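Local coordinates for NAD dependent epimerase/dehydratase family (uncultured archaeon MedDCM-OCT-S05-C57, PDB 5Y1F), which probably oxidises L-threonine at its C3 hydroxyl with NAD+ as the coenzyme, working as a monomeric short-chain dehydrogenase of the epimerase/dehydratase family, at residues Ile181-Leu186 with Asp230-Ala235; Gly185-Lys190 with Glu203-Ala208; Tyr214-Asn219 with Phe260-Leu265; Met226-Asp231 with Thr316-Thr321. One frame throughout, in Å; residues are numbered along the deposited sequence. Where two conformers were deposited one is given.

Contacts 1 and 2 share G185 and L186 of strand 178-187, and both touch NAD there. Contact 1 covers the strand with helix 229-241. Contact 2 follows the chain beyond the strand to helix 199-211, with its centre about 15 Å from that of contact 1. Contact 4 lies about 8 Å from contact 2, centre to centre. The two are joined by I187 O with M229 N (2.8 Å) and by Y205 OH with T316 OG1 (2.7 Å). G185 O also meets M227 N at 2.9 Å, which ties contact 1 to contact 4. Contact 3 is the most remote, about 21 Å from contact 1 between centres and away from the coenzyme.

Contact 1 of 4, residues Ile181-Leu186 with Asp230-Ala235. With NAD (nicotinamide-adenine-dinucleotide), chain B.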
# COMPACT_ATOMS: atom_id res chain seq x y z
N ILE A 181 -6.89 4.93 -0.59
CA ILE A 181 -6.04 5.64 0.35
C ILE A 181 -4.72 5.91 -0.35
O ILE A 181 -4.15 5.00 -1.02
CB ILE A 181 -5.81 4.81 1.60
CG1 ILE A 181 -7.11 4.65 2.39
CG2 ILE A 181 -4.73 5.41 2.48
CD1 ILE A 181 -7.06 3.60 3.47
N ARG A 182 -4.18 7.11 -0.13
CA ARG A 182 -2.78 7.41 -0.51
C ARG A 182 -1.86 6.86 0.57
O ARG A 182 -1.48 7.56 1.49
CB ARG A 182 -2.59 8.91 -0.64
CG ARG A 182 -3.30 9.53 -1.82
CD ARG A 182 -3.37 11.02 -1.73
NE ARG A 182 -3.94 11.60 -2.93
CZ ARG A 182 -4.40 12.84 -3.01
NH1 ARG A 182 -4.40 13.65 -1.94
NH2 ARG A 182 -4.86 13.29 -4.17
N TYR A 183 -1.52 5.58 0.52
CA TYR A 183 -0.75 5.04 1.62
C TYR A 183 0.59 5.74 1.69
O TYR A 183 1.23 5.99 0.67
CB TYR A 183 -0.48 3.53 1.51
CG TYR A 183 -1.65 2.60 1.54
CD1 TYR A 183 -2.43 2.46 2.67
CD2 TYR A 183 -1.86 1.70 0.50
CE1 TYR A 183 -3.41 1.46 2.74
CE2 TYR A 183 -2.82 0.70 0.59
CZ TYR A 183 -3.61 0.61 1.70
OH TYR A 183 -4.49 -0.47 1.77
N PRO A 184 1.06 5.99 2.91
CA PRO A 184 2.46 6.30 3.16
C PRO A 184 3.33 5.07 3.02
O PRO A 184 2.86 3.98 2.64
CB PRO A 184 2.45 6.91 4.52
CG PRO A 184 1.37 6.20 5.21
CD PRO A 184 0.34 5.84 4.18
N GLY A 185 4.60 5.18 3.35
CA GLY A 185 5.47 4.01 3.36
C GLY A 185 4.98 3.02 4.40
O GLY A 185 4.79 3.43 5.55
N LEU A 186 4.89 1.74 4.09
CA LEU A 186 4.32 0.75 5.01
C LEU A 186 5.42 -0.17 5.51
O LEU A 186 6.25 -0.66 4.74
CB LEU A 186 3.18 -0.02 4.39
CG LEU A 186 2.03 0.82 3.88
CD1 LEU A 186 0.92 -0.05 3.34
CD2 LEU A 186 1.50 1.77 4.91
N ASP A 230 -0.27 -2.86 10.61
CA ASP A 230 -1.58 -3.10 11.27
C ASP A 230 -2.48 -1.88 11.14
O ASP A 230 -3.69 -1.99 10.95
CB ASP A 230 -1.43 -3.41 12.76
CG ASP A 230 -0.77 -4.72 13.06
OD1 ASP A 230 -0.14 -5.31 12.20
OD2 ASP A 230 -0.88 -5.15 14.23
N ASP A 231 -1.88 -0.68 11.25
CA ASP A 231 -2.64 0.54 11.04
C ASP A 231 -3.17 0.67 9.60
O ASP A 231 -4.31 1.08 9.40
CB ASP A 231 -1.78 1.76 11.41
CG ASP A 231 -1.78 2.10 12.86
OD1 ASP A 231 -0.83 2.78 13.31
OD2 ASP A 231 -2.76 1.77 13.58
N ALA A 232 -2.31 0.39 8.60
CA ALA A 232 -2.75 0.51 7.25
C ALA A 232 -3.91 -0.45 6.91
O ALA A 232 -4.82 -0.09 6.18
CB ALA A 232 -1.60 0.34 6.29
N ILE A 233 -3.82 -1.67 7.42
CA ILE A 233 -4.89 -2.67 7.18
C ILE A 233 -6.18 -2.25 7.87
O ILE A 233 -7.28 -2.27 7.25
CB ILE A 233 -4.43 -4.04 7.67
CG1 ILE A 233 -3.21 -4.51 6.88
CG2 ILE A 233 -5.61 -5.05 7.65
CD1 ILE A 233 -3.44 -4.86 5.45
N ARG A 234 -6.08 -1.76 9.10
CA ARG A 234 -7.26 -1.31 9.80
C ARG A 234 -7.87 -0.12 9.08
O ARG A 234 -9.10 -0.04 8.94
CB ARG A 234 -6.92 -0.96 11.23
CG ARG A 234 -8.14 -0.58 12.05
CD ARG A 234 -7.83 -0.43 13.52
NE ARG A 234 -6.70 0.43 13.84
CZ ARG A 234 -6.71 1.75 13.82
NH1 ARG A 234 -7.86 2.43 13.70
NH2 ARG A 234 -5.57 2.40 13.91
N ALA A 235 -7.06 0.82 8.60
CA ALA A 235 -7.55 1.96 7.89
C ALA A 235 -8.33 1.52 6.67
O ALA A 235 -9.41 2.07 6.35
CB ALA A 235 -6.40 2.88 7.47
PA NAD B . 3.75 -5.53 -3.71
O1A NAD B . 4.30 -6.18 -2.43
O2A NAD B . 4.75 -5.31 -4.87
O5B NAD B . 2.51 -6.46 -4.20
C5B NAD B . 1.97 -6.29 -5.49
C4B NAD B . 1.60 -7.64 -6.02
O4B NAD B . 1.16 -7.36 -7.36
C3B NAD B . 2.77 -8.61 -6.13
O3B NAD B . 2.47 -9.76 -5.39
C2B NAD B . 2.88 -8.88 -7.64
O2B NAD B . 3.18 -10.24 -8.00
C1B NAD B . 1.51 -8.47 -8.14
N9A NAD B . 1.57 -8.12 -9.57
C8A NAD B . 2.56 -7.45 -10.21
N7A NAD B . 2.32 -7.39 -11.52
C5A NAD B . 1.19 -8.08 -11.71
C6A NAD B . 0.38 -8.43 -12.88
N6A NAD B . 0.75 -8.04 -14.13
N1A NAD B . -0.75 -9.10 -12.69
C2A NAD B . -1.09 -9.52 -11.48
N3A NAD B . -0.42 -9.24 -10.37
C4A NAD B . 0.70 -8.53 -10.44
O3 NAD B . 3.03 -4.13 -3.43
PN NAD B . 2.36 -3.65 -2.04
O1N NAD B . 1.64 -4.82 -1.36
O2N NAD B . 3.40 -2.92 -1.21
O5D NAD B . 1.28 -2.58 -2.61
C5D NAD B . -0.03 -2.98 -2.87
C4D NAD B . -0.77 -1.71 -3.31
O4D NAD B . -0.59 -0.67 -2.31
C3D NAD B . -0.27 -1.16 -4.63
O3D NAD B . -1.36 -0.47 -5.29
C2D NAD B . 0.72 -0.07 -4.18
O2D NAD B . 0.87 0.95 -5.20
C1D NAD B . 0.01 0.46 -2.92
N1N NAD B . 0.94 1.12 -1.99
C2N NAD B . 1.83 0.43 -1.21
C3N NAD B . 2.69 1.09 -0.37
C7N NAD B . 3.67 0.37 0.55
O7N NAD B . 4.43 1.03 1.22
N7N NAD B . 3.65 -0.94 0.64
C4N NAD B . 2.65 2.47 -0.30
C5N NAD B . 1.78 3.17 -1.13
C6N NAD B . 0.93 2.46 -1.96
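The backbones of I181-L186 and D230-A235 approach most closely at L186 and A232, whose CA atoms lie 7.4 Å apart. Helix 229-241 packs on strand 178-187 in the alpha/beta layering of the Rossmann-like NAD-binding fold. A232 and A235 present methyls to the strand. L186 rests both of its methyls on A232, with CD2 3.7 Å from A232 CB. At the other end I181 CD1 lies 4.1 Å from A235 CB. Y183 lies between them. I181 CB lies over one face of the Y183 ring and L186 CD1 over the opposite face, both toward the rim. Y183 CE1 comes 4.1 Å from A232 CB, while the nicotinamide C6N of NAD sits at the ring edge. Y183 CG is anti to the carbonyl carbon (chi1 -64°), which sets the ring between helix and coenzyme. Its hydroxyl is hydrogen-bonded to T236 OG1, and that OG1 is also bonded to A232 O. An alanine at Y183 would remove the ring and is likely to open a gap beside the nicotinamide and leave the T236 hydroxyl without this partner. The backbone holds the coenzyme: L186 N donates to NAD O7N at 3.0 Å, with an N-H...O angle of 139°.

Contact 2 of 4, residues Gly185-Lys190 with Glu203-Ala208. With NAD (nicotinamide-adenine-dinucleotide), chain B.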
# COMPACT_ATOMS: atom_id res chain seq x y z
N GLY A 185 4.60 5.18 3.35
CA GLY A 185 5.47 4.01 3.36
C GLY A 185 4.98 3.02 4.40
O GLY A 185 4.79 3.43 5.55
N LEU A 186 4.89 1.74 4.09
CA LEU A 186 4.32 0.75 5.01
C LEU A 186 5.42 -0.17 5.51
O LEU A 186 6.25 -0.66 4.74
CB LEU A 186 3.18 -0.02 4.39
CG LEU A 186 2.03 0.82 3.88
CD1 LEU A 186 0.92 -0.05 3.34
CD2 LEU A 186 1.50 1.77 4.91
N ILE A 187 5.36 -0.48 6.81
CA ILE A 187 6.39 -1.29 7.46
C ILE A 187 5.73 -2.53 8.04
O ILE A 187 4.68 -2.45 8.67
CB ILE A 187 7.05 -0.48 8.59
CG1 ILE A 187 7.81 0.72 7.99
CG2 ILE A 187 7.97 -1.32 9.43
CD1 ILE A 187 8.20 1.80 8.98
N SER A 188 6.31 -3.69 7.75
CA SER A 188 5.78 -4.96 8.21
C SER A 188 6.94 -5.94 8.32
O SER A 188 7.98 -5.73 7.69
CB SER A 188 4.74 -5.49 7.23
OG SER A 188 5.36 -5.81 5.99
N TRP A 189 6.68 -7.03 9.05
CA TRP A 189 7.66 -8.14 9.17
C TRP A 189 7.20 -9.39 8.51
O TRP A 189 8.04 -10.27 8.27
CB TRP A 189 8.04 -8.39 10.61
CG TRP A 189 6.86 -8.73 11.49
CD1 TRP A 189 6.08 -7.90 12.18
CD2 TRP A 189 6.31 -10.03 11.65
NE1 TRP A 189 5.06 -8.58 12.78
CE2 TRP A 189 5.16 -9.90 12.43
CE3 TRP A 189 6.66 -11.30 11.17
CZ2 TRP A 189 4.38 -11.01 12.83
CZ3 TRP A 189 5.88 -12.40 11.53
CH2 TRP A 189 4.75 -12.23 12.35
N LYS A 190 5.95 -9.55 8.18
CA LYS A 190 5.47 -10.83 7.62
C LYS A 190 5.87 -11.10 6.19
O LYS A 190 5.84 -12.24 5.74
CB LYS A 190 3.97 -10.95 7.69
CG LYS A 190 3.45 -11.22 9.08
CD LYS A 190 1.97 -11.53 9.03
CE LYS A 190 1.50 -12.07 10.35
NZ LYS A 190 0.03 -12.31 10.31
N GLU A 203 13.94 -3.04 5.80
CA GLU A 203 15.26 -3.69 5.73
C GLU A 203 16.11 -3.39 6.92
O GLU A 203 16.85 -4.27 7.43
CB GLU A 203 16.00 -3.29 4.47
CG GLU A 203 15.37 -3.74 3.17
CD GLU A 203 16.11 -3.29 1.92
OE1 GLU A 203 15.62 -3.66 0.82
OE2 GLU A 203 17.13 -2.57 2.05
N MET A 204 16.00 -2.21 7.48
CA MET A 204 16.83 -1.82 8.60
C MET A 204 16.45 -2.76 9.75
O MET A 204 17.34 -3.24 10.49
CB MET A 204 16.59 -0.35 8.99
CG MET A 204 17.63 0.14 9.92
SD MET A 204 17.37 1.85 10.45
CE MET A 204 17.91 2.74 8.98
N TYR A 205 15.14 -2.98 10.00
CA TYR A 205 14.77 -3.91 11.05
C TYR A 205 15.30 -5.32 10.78
O TYR A 205 15.84 -5.97 11.70
CB TYR A 205 13.23 -3.96 11.18
CG TYR A 205 12.58 -2.81 11.86
CD1 TYR A 205 12.64 -2.67 13.24
CD2 TYR A 205 11.86 -1.85 11.15
CE1 TYR A 205 11.91 -1.68 13.92
CE2 TYR A 205 11.23 -0.81 11.80
CZ TYR A 205 11.20 -0.77 13.19
OH TYR A 205 10.53 0.24 13.82
N PHE A 206 15.03 -5.83 9.60
CA PHE A 206 15.44 -7.19 9.28
C PHE A 206 16.93 -7.39 9.48
O PHE A 206 17.37 -8.36 10.11
CB PHE A 206 15.07 -7.57 7.84
CG PHE A 206 13.66 -8.10 7.65
CD1 PHE A 206 12.54 -7.29 7.73
CD2 PHE A 206 13.45 -9.43 7.31
CE1 PHE A 206 11.26 -7.79 7.48
CE2 PHE A 206 12.18 -9.90 7.00
CZ PHE A 206 11.08 -9.09 7.11
N ASP A 207 17.74 -6.51 8.90
CA ASP A 207 19.18 -6.66 8.93
C ASP A 207 19.77 -6.36 10.30
O ASP A 207 20.71 -7.06 10.76
CB ASP A 207 19.82 -5.79 7.86
CG ASP A 207 19.70 -6.36 6.48
OD1 ASP A 207 18.96 -7.36 6.23
OD2 ASP A 207 20.36 -5.82 5.58
N ALA A 208 19.21 -5.42 11.04
CA ALA A 208 19.61 -5.22 12.41
C ALA A 208 19.51 -6.49 13.21
O ALA A 208 20.48 -6.86 13.90
CB ALA A 208 18.84 -4.12 13.07
PA NAD B . 3.75 -5.53 -3.71
O1A NAD B . 4.30 -6.18 -2.43
O2A NAD B . 4.75 -5.31 -4.87
O5B NAD B . 2.51 -6.46 -4.20
C5B NAD B . 1.97 -6.29 -5.49
C4B NAD B . 1.60 -7.64 -6.02
O4B NAD B . 1.16 -7.36 -7.36
C3B NAD B . 2.77 -8.61 -6.13
O3B NAD B . 2.47 -9.76 -5.39
C2B NAD B . 2.88 -8.88 -7.64
O2B NAD B . 3.18 -10.24 -8.00
C1B NAD B . 1.51 -8.47 -8.14
N9A NAD B . 1.57 -8.12 -9.57
C8A NAD B . 2.56 -7.45 -10.21
N7A NAD B . 2.32 -7.39 -11.52
C5A NAD B . 1.19 -8.08 -11.71
C6A NAD B . 0.38 -8.43 -12.88
N6A NAD B . 0.75 -8.04 -14.13
N1A NAD B . -0.75 -9.10 -12.69
C2A NAD B . -1.09 -9.52 -11.48
N3A NAD B . -0.42 -9.24 -10.37
C4A NAD B . 0.70 -8.53 -10.44
O3 NAD B . 3.03 -4.13 -3.43
PN NAD B . 2.36 -3.65 -2.04
O1N NAD B . 1.64 -4.82 -1.36
O2N NAD B . 3.40 -2.92 -1.21
O5D NAD B . 1.28 -2.58 -2.61
C5D NAD B . -0.03 -2.98 -2.87
C4D NAD B . -0.77 -1.71 -3.31
O4D NAD B . -0.59 -0.67 -2.31
C3D NAD B . -0.27 -1.16 -4.63
O3D NAD B . -1.36 -0.47 -5.29
C2D NAD B . 0.72 -0.07 -4.18
O2D NAD B . 0.87 0.95 -5.20
C1D NAD B . 0.01 0.46 -2.92
N1N NAD B . 0.94 1.12 -1.99
C2N NAD B . 1.83 0.43 -1.21
C3N NAD B . 2.69 1.09 -0.37
C7N NAD B . 3.67 0.37 0.55
O7N NAD B . 4.43 1.03 1.22
N7N NAD B . 3.65 -0.94 0.64
C4N NAD B . 2.65 2.47 -0.30
C5N NAD B . 1.78 3.17 -1.13
C6N NAD B . 0.93 2.46 -1.96
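F206, I187 and Y205 give up the most surface where G185-K190 meets helix 199-211. F206 meets main chain rather than side chains. S188 O lies at the edge of the F206 ring, in plane, 3.9 Å from F206 CE1. W189 O approaches the same ring obliquely and is 3.5 Å from F206 CZ. The ring therefore lies against the chain just after the strand ends. I187 makes the apolar part of the contact. I187 CG2 is anti to the backbone N and lies 4.1 Å from Y205 CE2. The two side chains cross at about a right angle. The Y205 hydroxyl is bonded to T316 OG1 of helix 312-326. S188 CB points away from the helix, and S188 OG is hydrogen-bonded to Q30 NE2. L186 CG lies 3.6 Å from NAD O7N, and L186 CD1 is 3.9 Å from NAD N7N. A glycine at L186 would keep the backbone N-H but is likely to leave the carboxamide without this apolar support and freer to shift. The arrangement belongs to the nicotinamide end of the NAD pocket in a Rossmann-type dehydrogenase, where the chain leaves a central strand beside the coenzyme and meets helix 199-211.

Contact 3 of 4, residues Tyr214-Asn219 with Phe260-Leu265; sequences YECFVN and FSAEEL
This is a small, mostly apolar contact in the outer part of the fold, away from the NAD site. It sets the start of helix 262-270 against strand 213-216 and the loop that follows. The helix begins with a capping box formed by S261 and E264. Strand 213-216 belongs to a two-stranded parallel sheet with strand 276-279, separate from the main Rossmann-type sheet. A262 carries the whole contact from the helix side. Its CB points toward the other segment and meets three residues of Y214-N219. C216 SG lies 4.3 Å and V218 CG2 4.4 Å from A262 CB. N219 uses its backbone, with its O 3.9 Å from A262 CB, while its CB points away. No hydrogen bond joins the two segments. Y279 of the neighbouring strand touches both C216 and A262. Nearby, E263 OE1 makes a salt bridge with R220 NH1, just beyond the first segment. E264 OE1 makes another with R223. A262 follows S261 directly, at the first turn of the capped helix. E264 N donates to S261 OG at 3.3 Å. In return S261 N donates to E264 OE1 at 2.9 Å, nearly straight at 167° and from above the carboxylate plane.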
# COMPACT_ATOMS: atom_id res chain seq x y z
N TYR A 214 23.51 -2.96 8.69
CA TYR A 214 22.64 -2.60 7.59
C TYR A 214 23.34 -1.55 6.74
O TYR A 214 23.95 -0.64 7.29
CB TYR A 214 21.31 -2.04 8.08
CG TYR A 214 20.36 -1.68 6.97
CD1 TYR A 214 19.76 -0.40 6.91
CD2 TYR A 214 20.06 -2.58 5.96
CE1 TYR A 214 18.93 -0.07 5.88
CE2 TYR A 214 19.24 -2.21 4.90
CZ TYR A 214 18.71 -0.95 4.88
OH TYR A 214 17.91 -0.53 3.81
N GLU A 215 23.21 -1.68 5.43
CA GLU A 215 23.62 -0.64 4.48
C GLU A 215 22.35 -0.02 3.90
O GLU A 215 21.63 -0.66 3.15
CB GLU A 215 24.46 -1.24 3.35
CG GLU A 215 25.78 -1.83 3.77
CD GLU A 215 26.90 -1.51 2.78
OE1 GLU A 215 27.98 -1.09 3.24
OE2 GLU A 215 26.64 -1.54 1.55
N CYS A 216 22.08 1.19 4.36
CA CYS A 216 20.87 1.92 4.03
C CYS A 216 21.03 2.55 2.66
O CYS A 216 22.07 3.21 2.41
CB CYS A 216 20.60 2.93 5.11
SG CYS A 216 19.02 3.75 4.93
N PHE A 217 20.06 2.43 1.79
CA PHE A 217 20.12 2.95 0.40
C PHE A 217 19.58 4.38 0.25
O PHE A 217 19.49 4.85 -0.88
CB PHE A 217 19.43 1.97 -0.58
CG PHE A 217 17.98 1.73 -0.29
CD1 PHE A 217 17.05 2.64 -0.68
CD2 PHE A 217 17.54 0.56 0.32
CE1 PHE A 217 15.69 2.42 -0.50
CE2 PHE A 217 16.19 0.30 0.43
CZ PHE A 217 15.26 1.25 0.08
N VAL A 218 19.25 5.03 1.34
CA VAL A 218 18.96 6.45 1.36
C VAL A 218 19.89 7.08 2.40
O VAL A 218 20.40 6.41 3.31
CB VAL A 218 17.48 6.76 1.65
CG1 VAL A 218 16.56 6.20 0.58
CG2 VAL A 218 17.04 6.30 3.03
N ASN A 219 20.08 8.40 2.31
CA ASN A 219 20.91 9.11 3.26
C ASN A 219 20.23 9.21 4.63
O ASN A 219 19.00 9.00 4.75
CB ASN A 219 21.42 10.46 2.69
CG ASN A 219 20.33 11.51 2.57
OD1 ASN A 219 20.26 12.21 1.50
ND2 ASN A 219 19.63 11.73 3.60
N PHE A 260 9.57 10.19 10.34
CA PHE A 260 10.87 10.11 11.00
C PHE A 260 11.92 9.97 9.93
O PHE A 260 11.62 9.54 8.83
CB PHE A 260 10.96 8.96 12.00
CG PHE A 260 10.55 7.62 11.46
CD1 PHE A 260 11.35 6.90 10.62
CD2 PHE A 260 9.32 7.04 11.86
CE1 PHE A 260 10.95 5.67 10.14
CE2 PHE A 260 8.93 5.81 11.37
CZ PHE A 260 9.73 5.13 10.53
N SER A 261 13.16 10.34 10.27
CA SER A 261 14.27 10.15 9.36
C SER A 261 14.90 8.77 9.56
O SER A 261 14.68 8.09 10.57
CB SER A 261 15.33 11.20 9.57
OG SER A 261 15.89 11.06 10.81
N ALA A 262 15.70 8.37 8.59
CA ALA A 262 16.39 7.08 8.66
C ALA A 262 17.25 6.96 9.91
O ALA A 262 17.20 5.93 10.60
CB ALA A 262 17.21 6.82 7.41
N GLU A 263 18.02 7.99 10.25
CA GLU A 263 18.84 7.89 11.47
C GLU A 263 17.98 7.88 12.71
O GLU A 263 18.41 7.33 13.71
CB GLU A 263 19.90 8.99 11.51
CG GLU A 263 19.40 10.40 11.61
CD GLU A 263 20.49 11.44 11.82
OE1 GLU A 263 21.68 11.09 12.08
OE2 GLU A 263 20.11 12.60 11.90
N GLU A 264 16.83 8.55 12.71
CA GLU A 264 15.94 8.43 13.86
C GLU A 264 15.47 7.00 14.05
O GLU A 264 15.36 6.48 15.19
CB GLU A 264 14.77 9.42 13.74
CG GLU A 264 15.23 10.88 13.92
CD GLU A 264 14.24 11.95 13.45
OE1 GLU A 264 13.20 11.63 12.86
OE2 GLU A 264 14.62 13.16 13.48
N LEU A 265 15.16 6.31 12.97
CA LEU A 265 14.78 4.90 13.05
C LEU A 265 15.97 4.07 13.55
O LEU A 265 15.79 3.18 14.39
CB LEU A 265 14.28 4.41 11.69
CG LEU A 265 13.87 2.94 11.72
CD1 LEU A 265 12.72 2.70 12.68
CD2 LEU A 265 13.47 2.50 10.30

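Contact 4 of 4, residues Met226-Asp231 with Thr316-Thr321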
# COMPACT_ATOMS: atom_id res chain seq x y z
N MET A 226 5.43 7.39 7.15
CA MET A 226 5.48 5.93 7.37
C MET A 226 4.31 5.51 8.26
O MET A 226 3.80 6.27 9.09
CB MET A 226 6.79 5.57 8.08
CG MET A 226 8.06 5.76 7.26
SD MET A 226 8.34 4.43 6.06
CE MET A 226 9.96 4.92 5.42
N MET A 227 3.99 4.23 8.17
CA MET A 227 2.90 3.64 8.95
C MET A 227 3.16 2.16 9.13
O MET A 227 3.57 1.47 8.21
CB MET A 227 1.58 3.89 8.22
CG MET A 227 0.34 3.37 8.93
SD MET A 227 -1.21 3.77 8.11
CE MET A 227 -1.22 5.56 8.17
N PHE A 228 2.86 1.68 10.33
CA PHE A 228 2.93 0.21 10.56
C PHE A 228 1.77 -0.50 9.87
O PHE A 228 0.67 0.03 9.81
CB PHE A 228 2.93 -0.07 12.07
CG PHE A 228 3.19 -1.52 12.41
CD1 PHE A 228 2.32 -2.21 13.26
CD2 PHE A 228 4.24 -2.20 11.88
CE1 PHE A 228 2.51 -3.56 13.56
CE2 PHE A 228 4.47 -3.54 12.18
CZ PHE A 228 3.58 -4.21 13.00
N MET A 229 2.03 -1.67 9.34
CA MET A 229 1.02 -2.38 8.57
C MET A 229 -0.29 -2.56 9.31
O MET A 229 -1.33 -2.45 8.66
CB MET A 229 1.59 -3.69 8.06
CG MET A 229 0.72 -4.42 7.07
SD MET A 229 0.44 -3.52 5.52
CE MET A 229 2.02 -3.71 4.74
N ASP A 230 -0.27 -2.86 10.61
CA ASP A 230 -1.58 -3.10 11.27
C ASP A 230 -2.48 -1.88 11.14
O ASP A 230 -3.69 -1.99 10.95
CB ASP A 230 -1.43 -3.41 12.76
CG ASP A 230 -0.77 -4.72 13.06
OD1 ASP A 230 -0.14 -5.31 12.20
OD2 ASP A 230 -0.88 -5.15 14.23
N ASP A 231 -1.88 -0.68 11.25
CA ASP A 231 -2.64 0.54 11.04
C ASP A 231 -3.17 0.67 9.60
O ASP A 231 -4.31 1.08 9.40
CB ASP A 231 -1.78 1.76 11.41
CG ASP A 231 -1.78 2.10 12.86
OD1 ASP A 231 -0.83 2.78 13.31
OD2 ASP A 231 -2.76 1.77 13.58
N THR A 316 8.23 -0.64 16.71
CA THR A 316 9.57 -1.25 16.92
C THR A 316 9.50 -2.55 17.78
O THR A 316 10.12 -3.50 17.48
CB THR A 316 10.55 -0.21 17.48
OG1 THR A 316 10.77 0.79 16.50
CG2 THR A 316 11.86 -0.83 17.81
N GLU A 317 8.72 -2.51 18.83
CA GLU A 317 8.55 -3.68 19.68
C GLU A 317 7.96 -4.84 18.86
O GLU A 317 8.42 -5.94 18.98
CB GLU A 317 7.63 -3.30 20.84
CG GLU A 317 8.34 -2.52 21.92
CD GLU A 317 9.23 -3.38 22.80
OE1 GLU A 317 9.33 -4.59 22.64
OE2 GLU A 317 9.88 -2.80 23.64
N GLU A 318 6.96 -4.59 18.05
CA GLU A 318 6.35 -5.68 17.27
C GLU A 318 7.37 -6.24 16.29
O GLU A 318 7.48 -7.44 16.06
CB GLU A 318 5.13 -5.19 16.49
CG GLU A 318 3.87 -5.03 17.31
CD GLU A 318 3.17 -6.34 17.62
OE1 GLU A 318 3.68 -7.45 17.29
OE2 GLU A 318 2.11 -6.25 18.31
N MET A 319 8.03 -5.34 15.57
CA MET A 319 8.97 -5.77 14.56
C MET A 319 10.09 -6.60 15.18
O MET A 319 10.46 -7.70 14.69
CB MET A 319 9.58 -4.55 13.86
CG MET A 319 8.64 -3.78 12.97
SD MET A 319 8.09 -4.68 11.51
CE MET A 319 9.57 -4.65 10.55
N ILE A 320 10.73 -6.04 16.21
CA ILE A 320 11.89 -6.70 16.77
C ILE A 320 11.52 -8.04 17.42
O ILE A 320 12.24 -9.05 17.23
CB ILE A 320 12.67 -5.78 17.74
CG1 ILE A 320 13.29 -4.64 16.95
CG2 ILE A 320 13.72 -6.60 18.53
CD1 ILE A 320 13.99 -3.62 17.79
N THR A 321 10.42 -8.08 18.14
CA THR A 321 10.01 -9.33 18.79
C THR A 321 9.82 -10.44 17.74
O THR A 321 10.38 -11.55 17.88
CB THR A 321 8.79 -9.14 19.64
OG1 THR A 321 9.06 -8.14 20.64
CG2 THR A 321 8.39 -10.46 20.29
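F228 meets E318 and M319, and through it strand 223-228 touches helix 312-326. The segment starts with M226 and M227 on the strand. M227 packs on P184 and L186. F228 follows, at the N-cap position of helix 229-241, and carries nearly all of the contact from this side. Its CG is anti to the backbone N (chi1 -172°), and this sends the ring out toward the helix. Two neighbouring ring atoms do the touching. F228 CZ lies 3.9 Å from E318 CB, approached obliquely. F228 CE2 lies 3.9 Å from M319 SD. M319 SD is 5.2 Å from the centroid of the F228 ring and 77° off the ring normal, so this is a Met-aromatic contact at the edge. The M319 chain is bent at chi2 and chi3 and runs past the phenyl in the opposite direction. E318 crosses the phenyl at about a right angle. Its chain bends at chi2, and the carboxylate plane ends up only 18° from that of the ring. M229 packs on Q30, I31 and E34 of helix 30-43. D230 CB points toward helix 312-326. D230 OD2 is 5.2 Å from E318 OE2, and two like charges this near might disfavour each other slightly. D231 closes the segment with hydrogen bonds to the backbone of K309 and F310, and its OD2 also makes a salt bridge with R234. F228 thus sits at a junction: strand 178-187 pairs with its own strand, helix 229-241 begins right after it, F310 meets its ring, and M319 of helix 312-326 also touches Y205 of helix 199-211.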